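Local structure of abietadiene synthase, chloroplastic (Abies grandis, 3S9V) at residues F509-F514 against V526-S531; A63-V68 against A237-T242. The protein is a plant terpene synthase of the chloroplast, a mainly helical enzyme whose chain includes a metal-binding terpene synthase domain. All blocks are in the same frame, centred on the assembly; numbering follows the deposited sequence.

Interaction 1: F509-F514 against V526-S531; sequences FSPASF and VYTKTS
Tyr527 holds CG anti to the backbone N (chi1 -172°), which sends its ring across to the helix of 509-514. Phe514 has CG in the crowded position between the backbone N and the carbonyl carbon (chi1 65°). This torsion lays its ring back over its own helix, one face above CA of Pro511, and brings CZ to the tyrosine. The two rings reach toward each other tip to tip. Phe514 CZ lies 3.6 Å from Tyr527 CE2, which sits at the phenylalanine edge near the ring plane. The pair is an offset edge-to-face stack, with the edge of Phe514 toward the face of Tyr527 and the planes at 70°. Pro511 covers one face of the tyrosine ring. Its CB makes a CH-pi contact, 4.0 Å from the Tyr527 ring centroid and close to the ring normal. Pro511 CG reaches further, to 3.8 Å from Thr528 OG1. That hydroxyl is hydrogen-bonded to Arg524 O in its own helix. The axes of 509-514 and 526-531 run roughly antiparallel and approach to 9.3 Å. The segments lie on helices 504-514 and 521-541, successive helices of the all-alpha terpene synthase fold, within its metal-binding family region. Pro511 also marks a kink, since its N makes no bond to the preceding turn. Across it, Ser510 O accepts from both N and OG of Ser513; the OG bond is 2.7 Å from Ser513 OG to Ser510 O and lies on a lone pair. No hydrogen bond crosses between the segments, so the contact is apolar and aromatic. The buried Tyr527 OH is satisfied by Thr750 OG1 on helix 741-757. Helix 641-648 touches the tyrosine through Val644 and Ser648.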
ATOM      1  N   PHE A 509     -11.186  20.594  -1.120  1.00 21.11           N
ATOM      2  CA  PHE A 509     -10.086  19.644  -1.164  1.00 22.96           C
ATOM      3  C   PHE A 509     -10.480  18.309  -0.543  1.00 22.76           C
ATOM      4  O   PHE A 509     -10.163  17.247  -1.076  1.00 20.84           O
ATOM      5  CB  PHE A 509      -8.878  20.198  -0.407  1.00 23.28           C
ATOM      6  CG  PHE A 509      -7.928  19.134   0.082  1.00 28.21           C
ATOM      7  CD1 PHE A 509      -7.117  18.441  -0.809  1.00 28.31           C
ATOM      8  CD2 PHE A 509      -7.870  18.802   1.430  1.00 32.51           C
ATOM      9  CE1 PHE A 509      -6.264  17.436  -0.363  1.00 25.07           C
ATOM     10  CE2 PHE A 509      -7.016  17.792   1.888  1.00 27.30           C
ATOM     11  CZ  PHE A 509      -6.215  17.112   0.991  1.00 28.43           C
ATOM     12  N   SER A 510     -11.163  18.380   0.593  1.00 22.25           N
ATOM     13  CA  SER A 510     -11.574  17.189   1.317  1.00 22.90           C
ATOM     14  C   SER A 510     -12.246  16.117   0.471  1.00 22.43           C
ATOM     15  O   SER A 510     -11.657  15.069   0.221  1.00 25.12           O
ATOM     16  CB  SER A 510     -12.474  17.575   2.493  1.00 24.09           C
ATOM     17  OG  SER A 510     -11.744  18.326   3.445  1.00 31.67           O
ATOM     18  N   PRO A 511     -13.480  16.357   0.008  1.00 22.61           N
ATOM     19  CA  PRO A 511     -14.097  15.299  -0.798  1.00 23.41           C
ATOM     20  C   PRO A 511     -13.321  14.995  -2.080  1.00 24.42           C
ATOM     21  O   PRO A 511     -13.291  13.856  -2.541  1.00 29.47           O
ATOM     22  CB  PRO A 511     -15.490  15.850  -1.075  1.00 18.90           C
ATOM     23  CG  PRO A 511     -15.237  17.317  -1.182  1.00 21.87           C
ATOM     24  CD  PRO A 511     -14.298  17.582  -0.022  1.00 22.31           C
ATOM     25  N   ALA A 512     -12.696  16.015  -2.650  1.00 23.17           N
ATOM     26  CA  ALA A 512     -11.938  15.839  -3.880  1.00 24.53           C
ATOM     27  C   ALA A 512     -10.785  14.862  -3.680  1.00 20.70           C
ATOM     28  O   ALA A 512     -10.388  14.162  -4.596  1.00 19.82           O
ATOM     29  CB  ALA A 512     -11.405  17.192  -4.364  1.00 27.55           C
ATOM     30  N   SER A 513     -10.253  14.816  -2.469  1.00 21.93           N
ATOM     31  CA  SER A 513      -9.140  13.933  -2.174  1.00 20.92           C
ATOM     32  C   SER A 513      -9.527  12.455  -2.060  1.00 19.90           C
ATOM     33  O   SER A 513      -8.662  11.586  -2.223  1.00 20.56           O
ATOM     34  CB  SER A 513      -8.455  14.370  -0.879  1.00 20.67           C
ATOM     35  OG  SER A 513      -9.172  13.897   0.253  1.00 26.29           O
ATOM     36  N   PHE A 514     -10.799  12.154  -1.782  1.00 17.28           N
ATOM     37  CA  PHE A 514     -11.203  10.753  -1.652  1.00 19.13           C
ATOM     38  C   PHE A 514     -12.309  10.247  -2.576  1.00 21.54           C
ATOM     39  O   PHE A 514     -12.239   9.108  -3.027  1.00 26.71           O
ATOM     40  CB  PHE A 514     -11.510  10.405  -0.178  1.00 17.65           C
ATOM     41  CG  PHE A 514     -12.694  11.133   0.410  1.00 19.41           C
ATOM     42  CD1 PHE A 514     -13.992  10.675   0.193  1.00 22.54           C
ATOM     43  CD2 PHE A 514     -12.507  12.260   1.208  1.00 17.29           C
ATOM     44  CE1 PHE A 514     -15.097  11.330   0.766  1.00 22.29           C
ATOM     45  CE2 PHE A 514     -13.596  12.923   1.786  1.00 24.65           C
ATOM     46  CZ  PHE A 514     -14.895  12.456   1.562  1.00 25.63           C
ATOM     47  N   VAL A 526     -22.308  19.069  -3.068  1.00 16.85           N
ATOM     48  CA  VAL A 526     -23.139  19.093  -1.878  1.00 18.54           C
ATOM     49  C   VAL A 526     -22.328  18.874  -0.604  1.00 16.86           C
ATOM     50  O   VAL A 526     -22.664  19.404   0.442  1.00 16.71           O
ATOM     51  CB  VAL A 526     -24.262  18.039  -1.963  1.00 19.02           C
ATOM     52  CG1 VAL A 526     -25.124  18.097  -0.710  1.00 16.13           C
ATOM     53  CG2 VAL A 526     -25.116  18.293  -3.205  1.00 21.12           C
ATOM     54  N   TYR A 527     -21.258  18.099  -0.705  1.00 20.02           N
ATOM     55  CA  TYR A 527     -20.395  17.823   0.439  1.00 22.92           C
ATOM     56  C   TYR A 527     -19.718  19.138   0.826  1.00 21.78           C
ATOM     57  O   TYR A 527     -19.665  19.515   1.997  1.00 21.48           O
ATOM     58  CB  TYR A 527     -19.341  16.776   0.044  1.00 24.34           C
ATOM     59  CG  TYR A 527     -18.491  16.254   1.174  1.00 18.84           C
ATOM     60  CD1 TYR A 527     -17.609  17.086   1.855  1.00 20.30           C
ATOM     61  CD2 TYR A 527     -18.565  14.916   1.558  1.00 21.66           C
ATOM     62  CE1 TYR A 527     -16.819  16.599   2.893  1.00 12.63           C
ATOM     63  CE2 TYR A 527     -17.784  14.420   2.586  1.00 19.67           C
ATOM     64  CZ  TYR A 527     -16.910  15.266   3.252  1.00 21.40           C
ATOM     65  OH  TYR A 527     -16.128  14.771   4.274  1.00 17.37           O
ATOM     66  N   THR A 528     -19.214  19.834  -0.183  1.00 20.28           N
ATOM     67  CA  THR A 528     -18.533  21.100   0.014  1.00 18.61           C
ATOM     68  C   THR A 528     -19.436  22.189   0.594  1.00 20.00           C
ATOM     69  O   THR A 528     -19.050  22.885   1.537  1.00 19.74           O
ATOM     70  CB  THR A 528     -17.942  21.590  -1.310  1.00 21.35           C
ATOM     71  OG1 THR A 528     -17.011  20.613  -1.797  1.00 15.79           O
ATOM     72  CG2 THR A 528     -17.244  22.935  -1.121  1.00 13.45           C
ATOM     73  N   LYS A 529     -20.630  22.344   0.029  1.00 20.00           N
ATOM     74  CA  LYS A 529     -21.558  23.356   0.518  1.00 20.47           C
ATOM     75  C   LYS A 529     -22.002  23.047   1.939  1.00 22.58           C
ATOM     76  O   LYS A 529     -22.031  23.930   2.796  1.00 21.87           O
ATOM     77  CB  LYS A 529     -22.771  23.460  -0.406  1.00 18.16           C
ATOM     78  CG  LYS A 529     -22.456  24.204  -1.702  1.00 23.63           C
ATOM     79  CD  LYS A 529     -23.583  24.101  -2.712  1.00 27.95           C
ATOM     80  CE  LYS A 529     -23.201  24.803  -4.011  1.00 27.23           C
ATOM     81  NZ  LYS A 529     -24.218  24.602  -5.083  1.00 32.54           N
ATOM     82  N   THR A 530     -22.332  21.786   2.190  1.00 21.45           N
ATOM     83  CA  THR A 530     -22.767  21.377   3.514  1.00 20.80           C
ATOM     84  C   THR A 530     -21.661  21.558   4.553  1.00 18.59           C
ATOM     85  O   THR A 530     -21.924  22.020   5.659  1.00 17.10           O
ATOM     86  CB  THR A 530     -23.233  19.918   3.509  1.00 21.45           C
ATOM     87  OG1 THR A 530     -24.146  19.723   2.418  1.00 19.61           O
ATOM     88  CG2 THR A 530     -23.944  19.593   4.805  1.00 12.78           C
ATOM     89  N   SER A 531     -20.426  21.207   4.199  1.00 19.32           N
ATOM     90  CA  SER A 531     -19.302  21.368   5.121  1.00 22.04           C
ATOM     91  C   SER A 531     -19.083  22.847   5.419  1.00 25.93           C
ATOM     92  O   SER A 531     -18.881  23.236   6.569  1.00 28.54           O
ATOM     93  CB  SER A 531     -18.016  20.790   4.527  1.00 23.02           C
ATOM     94  OG  SER A 531     -18.133  19.400   4.309  1.00 42.43           O
TER

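Interaction 2: A63-V68 against A237-T242; sequences ARIPAV and AVFMRT
Val238 O is the best-held polar atom, gripped by two hydrogen bonds from Thr242. One comes from Thr242 N, 3.0 Å from Val238 O. The other comes from the hydroxyl, with Thr242 OG1 also 3.0 Å from Val238 O and standing above the carbonyl plane. Both bonds lie in the last turn of helix 232-242, while Phe239 and Met240 face the loop of 63-68. Phe239 has CG anti to the backbone N (chi1 175°), so its ring extends toward the loop. Ile65 CG2 meets the ring at its edge, 3.5 Å from Phe239 CE2. Met240 bends at chi3 (-77°) and turns its methyl back toward Arg64, with Met240 CE 3.8 Å from Arg64 CB. Its sulfur lies against the loop backbone, Met240 SD being 3.8 Å from Ile65 N. Ile65 CG1 packs on the methionine CG, and Pro66 CD reaches the sulfur more loosely. The Arg64 chain runs extended away from the contact to a salt bridge with Glu161. Helix 245-258 backs the pair, with Leu251 on Ile65 and Leu248 on Phe239. The arrangement is loop-on-helix packing that joins the connection between helices 56-62 and 77-85 to helix 232-242. With no hydrogen bond across it, the contact depends on apolar packing and on the close fit of Ile65 between Phe239 and Met240.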
ATOM      1  N   ALA A  63      20.618 -27.346 -18.381  1.00 17.89           N
ATOM      2  CA  ALA A  63      21.311 -27.859 -19.564  1.00 14.57           C
ATOM      3  C   ALA A  63      22.373 -28.901 -19.242  1.00 18.55           C
ATOM      4  O   ALA A  63      22.830 -29.626 -20.122  1.00 19.95           O
ATOM      5  CB  ALA A  63      21.938 -26.709 -20.327  1.00 11.39           C
ATOM      6  N   ARG A  64      22.772 -28.977 -17.979  1.00 19.11           N
ATOM      7  CA  ARG A  64      23.776 -29.942 -17.571  1.00 19.29           C
ATOM      8  C   ARG A  64      23.241 -31.361 -17.436  1.00 19.83           C
ATOM      9  O   ARG A  64      23.985 -32.330 -17.622  1.00 19.32           O
ATOM     10  CB  ARG A  64      24.387 -29.554 -16.228  1.00 19.64           C
ATOM     11  CG  ARG A  64      25.308 -28.376 -16.249  1.00 28.92           C
ATOM     12  CD  ARG A  64      26.154 -28.434 -15.000  1.00 28.51           C
ATOM     13  NE  ARG A  64      26.844 -27.186 -14.721  1.00 20.46           N
ATOM     14  CZ  ARG A  64      27.722 -27.048 -13.736  1.00 30.65           C
ATOM     15  NH1 ARG A  64      28.007 -28.087 -12.956  1.00 32.09           N
ATOM     16  NH2 ARG A  64      28.301 -25.877 -13.521  1.00 33.20           N
ATOM     17  N   ILE A  65      21.963 -31.495 -17.100  1.00 19.71           N
ATOM     18  CA  ILE A  65      21.393 -32.824 -16.912  1.00 21.95           C
ATOM     19  C   ILE A  65      21.553 -33.699 -18.156  1.00 25.76           C
ATOM     20  O   ILE A  65      21.025 -33.389 -19.218  1.00 23.54           O
ATOM     21  CB  ILE A  65      19.904 -32.733 -16.551  1.00 24.59           C
ATOM     22  CG1 ILE A  65      19.703 -31.704 -15.435  1.00 22.99           C
ATOM     23  CG2 ILE A  65      19.399 -34.088 -16.081  1.00 15.80           C
ATOM     24  CD1 ILE A  65      18.249 -31.407 -15.149  1.00 17.24           C
ATOM     25  N   PRO A  66      22.299 -34.812 -18.034  1.00 27.67           N
ATOM     26  CA  PRO A  66      22.545 -35.755 -19.136  1.00 26.88           C
ATOM     27  C   PRO A  66      21.285 -36.553 -19.504  1.00 23.57           C
ATOM     28  O   PRO A  66      20.465 -36.849 -18.641  1.00 19.78           O
ATOM     29  CB  PRO A  66      23.645 -36.649 -18.576  1.00 24.82           C
ATOM     30  CG  PRO A  66      23.264 -36.724 -17.119  1.00 29.69           C
ATOM     31  CD  PRO A  66      22.938 -35.280 -16.791  1.00 25.41           C
ATOM     32  N   ALA A  67      21.138 -36.890 -20.784  1.00 23.77           N
ATOM     33  CA  ALA A  67      19.986 -37.648 -21.265  1.00 26.56           C
ATOM     34  C   ALA A  67      19.684 -38.843 -20.371  1.00 31.25           C
ATOM     35  O   ALA A  67      20.579 -39.631 -20.048  1.00 29.69           O
ATOM     36  CB  ALA A  67      20.235 -38.121 -22.683  1.00 29.21           C
ATOM     37  N   VAL A  68      18.422 -38.981 -19.978  1.00 33.83           N
ATOM     38  CA  VAL A  68      18.020 -40.083 -19.110  1.00 38.12           C
ATOM     39  C   VAL A  68      18.235 -41.464 -19.729  1.00 40.38           C
ATOM     40  O   VAL A  68      18.427 -42.439 -19.011  1.00 41.27           O
ATOM     41  CB  VAL A  68      16.538 -39.949 -18.685  1.00 36.83           C
ATOM     42  CG1 VAL A  68      16.091 -41.192 -17.937  1.00 33.26           C
ATOM     43  CG2 VAL A  68      16.370 -38.738 -17.788  1.00 42.03           C
ATOM     44  N   ALA A 237      20.399 -29.685  -9.780  1.00 21.94           N
ATOM     45  CA  ALA A 237      21.523 -30.251  -9.050  1.00 20.64           C
ATOM     46  C   ALA A 237      21.050 -31.447  -8.234  1.00 19.90           C
ATOM     47  O   ALA A 237      21.672 -32.504  -8.269  1.00 20.46           O
ATOM     48  CB  ALA A 237      22.128 -29.206  -8.134  1.00 20.86           C
ATOM     49  N   VAL A 238      19.951 -31.288  -7.502  1.00 18.37           N
ATOM     50  CA  VAL A 238      19.438 -32.400  -6.698  1.00 20.09           C
ATOM     51  C   VAL A 238      19.115 -33.605  -7.581  1.00 22.02           C
ATOM     52  O   VAL A 238      19.368 -34.742  -7.198  1.00 23.46           O
ATOM     53  CB  VAL A 238      18.140 -32.035  -5.927  1.00 18.97           C
ATOM     54  CG1 VAL A 238      17.605 -33.273  -5.204  1.00 13.17           C
ATOM     55  CG2 VAL A 238      18.405 -30.920  -4.938  1.00 21.70           C
ATOM     56  N   PHE A 239      18.547 -33.358  -8.760  1.00 22.48           N
ATOM     57  CA  PHE A 239      18.196 -34.453  -9.654  1.00 21.86           C
ATOM     58  C   PHE A 239      19.422 -35.205 -10.116  1.00 21.86           C
ATOM     59  O   PHE A 239      19.418 -36.432 -10.170  1.00 24.56           O
ATOM     60  CB  PHE A 239      17.451 -33.962 -10.895  1.00 23.92           C
ATOM     61  CG  PHE A 239      17.184 -35.053 -11.893  1.00 26.84           C
ATOM     62  CD1 PHE A 239      16.161 -35.969 -11.680  1.00 21.24           C
ATOM     63  CD2 PHE A 239      17.994 -35.201 -13.019  1.00 24.09           C
ATOM     64  CE1 PHE A 239      15.945 -37.019 -12.570  1.00 26.66           C
ATOM     65  CE2 PHE A 239      17.788 -36.246 -13.916  1.00 27.38           C
ATOM     66  CZ  PHE A 239      16.761 -37.159 -13.690  1.00 24.04           C
ATOM     67  N   MET A 240      20.463 -34.460 -10.475  1.00 21.68           N
ATOM     68  CA  MET A 240      21.696 -35.071 -10.938  1.00 27.46           C
ATOM     69  C   MET A 240      22.384 -35.887  -9.840  1.00 30.22           C
ATOM     70  O   MET A 240      23.131 -36.818 -10.138  1.00 31.86           O
ATOM     71  CB  MET A 240      22.654 -34.001 -11.500  1.00 29.28           C
ATOM     72  CG  MET A 240      22.209 -33.430 -12.856  1.00 20.80           C
ATOM     73  SD  MET A 240      23.450 -32.451 -13.743  1.00 19.61           S
ATOM     74  CE  MET A 240      23.371 -30.904 -12.813  1.00 16.21           C
ATOM     75  N   ARG A 241      22.124 -35.549  -8.576  1.00 29.17           N
ATOM     76  CA  ARG A 241      22.729 -36.278  -7.461  1.00 28.67           C
ATOM     77  C   ARG A 241      21.908 -37.448  -6.921  1.00 27.87           C
ATOM     78  O   ARG A 241      22.472 -38.354  -6.307  1.00 26.70           O
ATOM     79  CB  ARG A 241      23.049 -35.326  -6.296  1.00 32.03           C
ATOM     80  CG  ARG A 241      24.293 -34.476  -6.507  1.00 35.31           C
ATOM     81  CD  ARG A 241      25.448 -35.342  -6.993  1.00 44.97           C
ATOM     82  NE  ARG A 241      26.677 -34.581  -7.187  1.00 46.26           N
ATOM     83  CZ  ARG A 241      27.425 -34.111  -6.196  1.00 59.27           C
ATOM     84  NH1 ARG A 241      27.074 -34.323  -4.932  1.00 57.79           N
ATOM     85  NH2 ARG A 241      28.530 -33.429  -6.472  1.00 65.63           N
ATOM     86  N   THR A 242      20.594 -37.436  -7.151  1.00 26.75           N
ATOM     87  CA  THR A 242      19.716 -38.491  -6.633  1.00 27.29           C
ATOM     88  C   THR A 242      18.797 -39.169  -7.652  1.00 27.05           C
ATOM     89  O   THR A 242      18.187 -40.191  -7.347  1.00 26.42           O
ATOM     90  CB  THR A 242      18.786 -37.952  -5.517  1.00 28.06           C
ATOM     91  OG1 THR A 242      17.811 -37.081  -6.100  1.00 25.70           O
ATOM     92  CG2 THR A 242      19.575 -37.176  -4.473  1.00 27.31           C
TER

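Interaction 2 comes first along the chain, and both of its segments precede those of interaction 1. The centres are about 66 Å apart, and the nearest atoms are about 50 Å apart. They lie on opposite sides of the chain's centre and share no helix. Interaction 2 ties residues distant in sequence, a loop near the start of the model and helix 232-242. Interaction 1 joins two successive helices, 504-514 and 521-541, within the metal-binding family region. Segment 237-242 instead lies in the N-terminal terpene synthase family region. The two contacts therefore belong to separate helical parts of an elongated, single-chain protein.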